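Local coordinates for cell cycle serine/threonine-protein kinase CDC5/MSD2 (Saccharomyces cerevisiae, PDB 6MF4) that phosphorylates serine and threonine residues of proteins in the cell cycle and takes part in mitotic exit, the part described here being its substrate-recognising, phosphoprotein-binding polo-box domain, at residues R202-Y206 with K281-T285; F223-M229 with K272-I276. The contacts are given in a common frame with arbitrary orientation. Residue numbers count along the deposited sequence, not the author numbering.

Interaction 1 of 2, residues R202-Y206 with K281-T285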
loop_
_atom_site.group_PDB
_atom_site.type_symbol
_atom_site.label_atom_id
_atom_site.label_comp_id
_atom_site.label_asym_id
_atom_site.label_seq_id
_atom_site.Cartn_x
_atom_site.Cartn_y
_atom_site.Cartn_z
ATOM N N ARG A 202 4.036 5.533 1.499
ATOM C CA ARG A 202 3.404 6.529 2.353
ATOM C C ARG A 202 2.218 5.917 3.075
ATOM O O ARG A 202 1.478 5.116 2.504
ATOM C CB ARG A 202 2.961 7.745 1.530
ATOM C CG ARG A 202 2.323 8.865 2.354
ATOM C CD ARG A 202 2.248 10.175 1.580
ATOM N NE ARG A 202 1.407 10.077 0.391
ATOM C CZ ARG A 202 1.347 10.999 -0.564
ATOM N NH1 ARG A 202 2.095 12.094 -0.486
ATOM N NH2 ARG A 202 0.554 10.816 -1.613
ATOM N N TYR A 203 2.070 6.275 4.345
ATOM C CA TYR A 203 0.865 5.948 5.093
ATOM C C TYR A 203 0.255 7.232 5.624
ATOM O O TYR A 203 0.963 8.209 5.864
ATOM C CB TYR A 203 1.159 4.987 6.241
ATOM C CG TYR A 203 1.963 5.608 7.357
ATOM C CD1 TYR A 203 1.339 6.301 8.389
ATOM C CD2 TYR A 203 3.344 5.504 7.380
ATOM C CE1 TYR A 203 2.070 6.874 9.407
ATOM C CE2 TYR A 203 4.085 6.069 8.399
ATOM C CZ TYR A 203 3.441 6.753 9.409
ATOM O OH TYR A 203 4.174 7.323 10.425
ATOM N N THR A 204 -1.061 7.226 5.792
ATOM C CA THR A 204 -1.760 8.349 6.396
ATOM C C THR A 204 -2.838 7.826 7.319
ATOM O O THR A 204 -3.653 6.990 6.926
ATOM C CB THR A 204 -2.398 9.269 5.349
ATOM O OG1 THR A 204 -1.420 9.636 4.370
ATOM C CG2 THR A 204 -2.959 10.529 6.018
ATOM N N ARG A 205 -2.827 8.325 8.548
ATOM C CA ARG A 205 -3.832 7.970 9.532
ATOM C C ARG A 205 -4.931 9.010 9.617
ATOM O O ARG A 205 -4.666 10.184 9.870
ATOM C CB ARG A 205 -3.190 7.804 10.902
ATOM C CG ARG A 205 -2.449 6.502 11.053
ATOM C CD ARG A 205 -2.829 5.799 12.343
ATOM N NE ARG A 205 -1.770 5.939 13.328
ATOM C CZ ARG A 205 -1.881 5.603 14.605
ATOM N NH1 ARG A 205 -3.023 5.112 15.079
ATOM N NH2 ARG A 205 -0.842 5.768 15.407
ATOM N N TYR A 206 -6.159 8.560 9.391
ATOM C CA TYR A 206 -7.351 9.370 9.595
ATOM C C TYR A 206 -8.186 8.703 10.676
ATOM O O TYR A 206 -7.987 7.527 10.978
ATOM C CB TYR A 206 -8.176 9.498 8.309
ATOM C CG TYR A 206 -7.448 10.053 7.102
ATOM C CD1 TYR A 206 -7.248 11.418 6.955
ATOM C CD2 TYR A 206 -6.995 9.210 6.091
ATOM C CE1 TYR A 206 -6.603 11.930 5.848
ATOM C CE2 TYR A 206 -6.348 9.713 4.982
ATOM C CZ TYR A 206 -6.153 11.074 4.865
ATOM O OH TYR A 206 -5.513 11.583 3.757
ATOM N N LYS A 281 -8.136 11.981 -3.351
ATOM C CA LYS A 281 -8.217 13.350 -3.844
ATOM C C LYS A 281 -7.286 14.244 -3.042
ATOM O O LYS A 281 -6.513 15.015 -3.604
ATOM C CB LYS A 281 -9.653 13.877 -3.767
ATOM C CG LYS A 281 -9.848 15.245 -4.411
ATOM N N GLN A 282 -7.361 14.119 -1.722
ATOM C CA GLN A 282 -6.532 14.912 -0.825
ATOM C C GLN A 282 -5.040 14.688 -1.075
ATOM O O GLN A 282 -4.280 15.644 -1.220
ATOM C CB GLN A 282 -6.875 14.580 0.626
ATOM C CG GLN A 282 -6.276 15.535 1.641
ATOM C CD GLN A 282 -6.652 15.169 3.060
ATOM O OE1 GLN A 282 -5.833 14.647 3.817
ATOM N NE2 GLN A 282 -7.901 15.439 3.427
ATOM N N LYS A 283 -4.626 13.425 -1.131
ATOM C CA LYS A 283 -3.211 13.083 -1.262
ATOM C C LYS A 283 -2.643 13.489 -2.620
ATOM O O LYS A 283 -1.431 13.662 -2.767
ATOM C CB LYS A 283 -3.001 11.583 -1.048
ATOM C CG LYS A 283 -3.363 11.079 0.348
ATOM C CD LYS A 283 -2.153 10.941 1.272
ATOM C CE LYS A 283 -1.816 12.240 1.976
ATOM N NZ LYS A 283 -1.109 12.001 3.268
ATOM N N SER A 284 -3.515 13.641 -3.612
ATOM C CA SER A 284 -3.083 13.986 -4.963
ATOM C C SER A 284 -2.690 15.455 -5.076
ATOM O O SER A 284 -2.102 15.868 -6.077
ATOM C CB SER A 284 -4.188 13.678 -5.977
ATOM O OG SER A 284 -5.253 14.604 -5.857
ATOM N N THR A 285 -3.020 16.237 -4.052
ATOM C CA THR A 285 -2.751 17.672 -4.064
ATOM C C THR A 285 -1.426 18.016 -3.388
ATOM O O THR A 285 -1.213 19.162 -2.984
ATOM C CB THR A 285 -3.878 18.456 -3.364
ATOM O OG1 THR A 285 -3.858 18.183 -1.957
ATOM C CG2 THR A 285 -5.234 18.078 -3.939
#
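Two side-chain hydrogen bonds tie the end of a helix to the face of a strand. Lys283 NZ donates to Thr204 OG1 at 2.6 Å. Tyr206 OH donates to Gln282 OE1 at 3.1 Å, and Gln282 OE1 lies near the plane of the tyrosine ring, at its edge. The amide of Gln282 is used at both ends, because its NE2 bonds to the backbone oxygen of Leu45. Thr204 and Tyr206 are two residues apart on the extended chain, so both point toward the helix. Tyr203, between Arg202 and Thr204, points away from the helix and stacks on Phe111.

Arg202 also faces the helix. Lys283 CD lies over one face of the Arg202 guanidinium, and Arg202 NH2 is 3.7 Å from Lys283 CB. This brings like charges close, with Arg202 NE 4.3 Å from Lys283 NZ. Arg202 NE also forms a salt bridge with Glu213, which probably offsets this. The backbones stay well apart, with Thr204 CA 9.1 Å from Lys283 CA, so the gap is bridged by side chains, chiefly the long one of Lys283. Lys283 fills much of it and also touches Met211 and Cys66. At the helix end, Ser284 OG and Thr285 OG1 bond back to the oxygens of Lys281 and Gln282. This is the polo-box pattern of a C-terminal helix packed across an antiparallel sheet, here in the second polo box.

Interaction 2 of 2, residues F223-M229 with K272-I276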
loop_
_atom_site.group_PDB
_atom_site.type_symbol
_atom_site.label_atom_id
_atom_site.label_comp_id
_atom_site.label_asym_id
_atom_site.label_seq_id
_atom_site.Cartn_x
_atom_site.Cartn_y
_atom_site.Cartn_z
ATOM N N PHE A 223 -10.400 0.276 7.650
ATOM C CA PHE A 223 -11.431 1.046 8.336
ATOM C C PHE A 223 -11.594 0.573 9.781
ATOM O O PHE A 223 -11.180 -0.532 10.133
ATOM C CB PHE A 223 -12.756 0.944 7.573
ATOM C CG PHE A 223 -12.667 1.429 6.151
ATOM C CD1 PHE A 223 -12.912 2.756 5.840
ATOM C CD2 PHE A 223 -12.321 0.560 5.129
ATOM C CE1 PHE A 223 -12.820 3.205 4.534
ATOM C CE2 PHE A 223 -12.225 1.004 3.824
ATOM C CZ PHE A 223 -12.476 2.326 3.525
ATOM N N LYS A 224 -12.196 1.427 10.606
ATOM C CA LYS A 224 -12.377 1.163 12.034
ATOM C C LYS A 224 -13.075 -0.163 12.332
ATOM O O LYS A 224 -12.845 -0.772 13.375
ATOM C CB LYS A 224 -13.176 2.300 12.670
ATOM C CG LYS A 224 -12.450 3.632 12.682
ATOM N N ASP A 225 -13.925 -0.602 11.411
ATOM C CA ASP A 225 -14.729 -1.811 11.607
ATOM C C ASP A 225 -13.967 -3.080 11.218
ATOM O O ASP A 225 -14.540 -4.168 11.150
ATOM C CB ASP A 225 -16.033 -1.712 10.807
ATOM C CG ASP A 225 -15.797 -1.584 9.309
ATOM O OD1 ASP A 225 -14.624 -1.495 8.894
ATOM O OD2 ASP A 225 -16.789 -1.561 8.545
ATOM N N HIS A 226 -12.672 -2.924 10.964
ATOM C CA HIS A 226 -11.785 -4.032 10.614
ATOM C C HIS A 226 -12.123 -4.647 9.260
ATOM O O HIS A 226 -11.577 -5.692 8.895
ATOM C CB HIS A 226 -11.812 -5.115 11.693
ATOM C CG HIS A 226 -10.539 -5.902 11.777
ATOM N ND1 HIS A 226 -9.315 -5.310 12.004
ATOM C CD2 HIS A 226 -10.298 -7.229 11.652
ATOM C CE1 HIS A 226 -8.377 -6.239 12.023
ATOM N NE2 HIS A 226 -8.946 -7.410 11.808
ATOM N N HIS A 227 -13.023 -4.010 8.518
ATOM C CA HIS A 227 -13.159 -4.314 7.108
ATOM C C HIS A 227 -12.034 -3.562 6.412
ATOM O O HIS A 227 -11.774 -2.401 6.732
ATOM C CB HIS A 227 -14.530 -3.903 6.557
ATOM C CG HIS A 227 -15.689 -4.579 7.230
ATOM N ND1 HIS A 227 -15.949 -5.924 7.086
ATOM C CD2 HIS A 227 -16.663 -4.089 8.035
ATOM C CE1 HIS A 227 -17.032 -6.237 7.780
ATOM N NE2 HIS A 227 -17.482 -5.142 8.363
ATOM N N LYS A 228 -11.346 -4.234 5.497
ATOM C CA LYS A 228 -10.284 -3.600 4.731
ATOM C C LYS A 228 -10.566 -3.735 3.255
ATOM O O LYS A 228 -11.153 -4.721 2.802
ATOM C CB LYS A 228 -8.920 -4.213 5.038
ATOM C CG LYS A 228 -8.651 -4.483 6.491
ATOM C CD LYS A 228 -7.285 -5.136 6.647
ATOM C CE LYS A 228 -7.109 -5.755 8.015
ATOM N NZ LYS A 228 -7.800 -4.975 9.063
ATOM N N MET A 229 -10.133 -2.733 2.507
ATOM C CA MET A 229 -10.273 -2.745 1.067
ATOM C C MET A 229 -8.972 -2.303 0.432
ATOM O O MET A 229 -8.323 -1.368 0.911
ATOM C CB MET A 229 -11.422 -1.840 0.634
ATOM C CG MET A 229 -12.792 -2.407 0.977
ATOM S SD MET A 229 -14.125 -1.220 0.735
ATOM C CE MET A 229 -13.772 -0.624 -0.917
ATOM N N LYS A 272 -17.614 3.530 2.132
ATOM C CA LYS A 272 -16.175 3.308 2.133
ATOM C C LYS A 272 -15.543 3.813 0.840
ATOM O O LYS A 272 -14.475 4.418 0.871
ATOM C CB LYS A 272 -15.867 1.827 2.353
ATOM C CG LYS A 272 -16.092 1.409 3.799
ATOM C CD LYS A 272 -15.940 -0.084 4.012
ATOM C CE LYS A 272 -16.071 -0.443 5.496
ATOM N NZ LYS A 272 -16.922 0.521 6.271
ATOM N N LEU A 273 -16.206 3.591 -0.293
ATOM C CA LEU A 273 -15.664 4.054 -1.568
ATOM C C LEU A 273 -15.624 5.580 -1.616
ATOM O O LEU A 273 -14.717 6.168 -2.202
ATOM C CB LEU A 273 -16.480 3.508 -2.739
ATOM C CG LEU A 273 -15.877 3.760 -4.125
ATOM C CD1 LEU A 273 -14.531 3.047 -4.284
ATOM C CD2 LEU A 273 -16.843 3.326 -5.222
ATOM N N THR A 274 -16.606 6.221 -0.993
ATOM C CA THR A 274 -16.617 7.674 -0.894
ATOM C C THR A 274 -15.421 8.165 -0.081
ATOM O O THR A 274 -14.750 9.125 -0.463
ATOM C CB THR A 274 -17.926 8.175 -0.255
ATOM O OG1 THR A 274 -19.017 7.886 -1.136
ATOM C CG2 THR A 274 -17.876 9.679 0.004
ATOM N N LEU A 275 -15.156 7.501 1.041
ATOM C CA LEU A 275 -14.015 7.848 1.882
ATOM C C LEU A 275 -12.708 7.643 1.120
ATOM O O LEU A 275 -11.788 8.456 1.203
ATOM C CB LEU A 275 -14.022 7.011 3.164
ATOM C CG LEU A 275 -15.075 7.418 4.201
ATOM C CD1 LEU A 275 -15.237 6.337 5.250
ATOM C CD2 LEU A 275 -14.705 8.739 4.855
ATOM N N ILE A 276 -12.647 6.554 0.363
ATOM C CA ILE A 276 -11.477 6.238 -0.445
ATOM C C ILE A 276 -11.201 7.349 -1.453
ATOM O O ILE A 276 -10.066 7.798 -1.593
ATOM C CB ILE A 276 -11.667 4.885 -1.166
ATOM C CG1 ILE A 276 -11.496 3.747 -0.160
ATOM C CG2 ILE A 276 -10.683 4.719 -2.332
ATOM C CD1 ILE A 276 -11.824 2.381 -0.701
#
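Lys272 is the main bump of this contact. Its side chain leaves the helix and lies extended as far as CE in a groove of the other segment, then bends at its end. Phe223 is one wall of the groove, and Met229 and His227 also line it. The aliphatic part rests on the phenyl ring. Lys272 CG sits over the ring face, 3.7 Å from the Phe223 centroid, as a CH-pi contact. Lys272 CB is 3.6 Å from Phe223 CZ and 3.9 Å from Met229 SD. Further out, Lys272 CE is 3.9 Å from His227 CB.

The charged end reaches the turn. Lys272 NZ forms a hydrogen-bonded salt bridge to Asp225 OD2 at 3.1 Å, although the position of that oxygen is less certain. Lys272 NZ also makes an off-centre cation-pi contact, 4.8 Å from the Phe223 centroid. Asp225 belongs to a type I turn from Phe223 to His226. Asp225 OD1 accepts from His227 N at 3.0 Å, an Asx turn.

The Phe223 ring is itself a bump, pushed toward the next helical turn. Phe223 CZ is 4.1 Å from Ile276 CG1, near the ring plane, and Phe223 CE1 is 4.0 Å from Leu275 CD1. Met229 CE meets Ile276 CD1 at 3.6 Å.

The contact packs helix 269-283 against the hairpin of strands 219-223 and 228-232. Ile276 also touches Phe221 of the sheet and Ile73 of helix 56-82, while Leu273 points away from the hairpin and packs on that same long helix.

Both contacts join helix 269-283 to one antiparallel sheet in the second polo box. Their centres are 14 Å apart, and their nearest atoms are about 5 Å apart without touching. Along the chain the order is 202-206, 223-229, 272-276 and 281-285, so interaction 1 brackets interaction 2. Interaction 2 uses an earlier part of the helix and the hairpin of strands 219-223 and 228-232. Interaction 1 uses the helix end and strand 200-205, early in the second polo box. The late helix of this polo box thus crosses several strands and is brought together with an early one. Both contacts lie away from the zinc site of Glu138, His154 and His194.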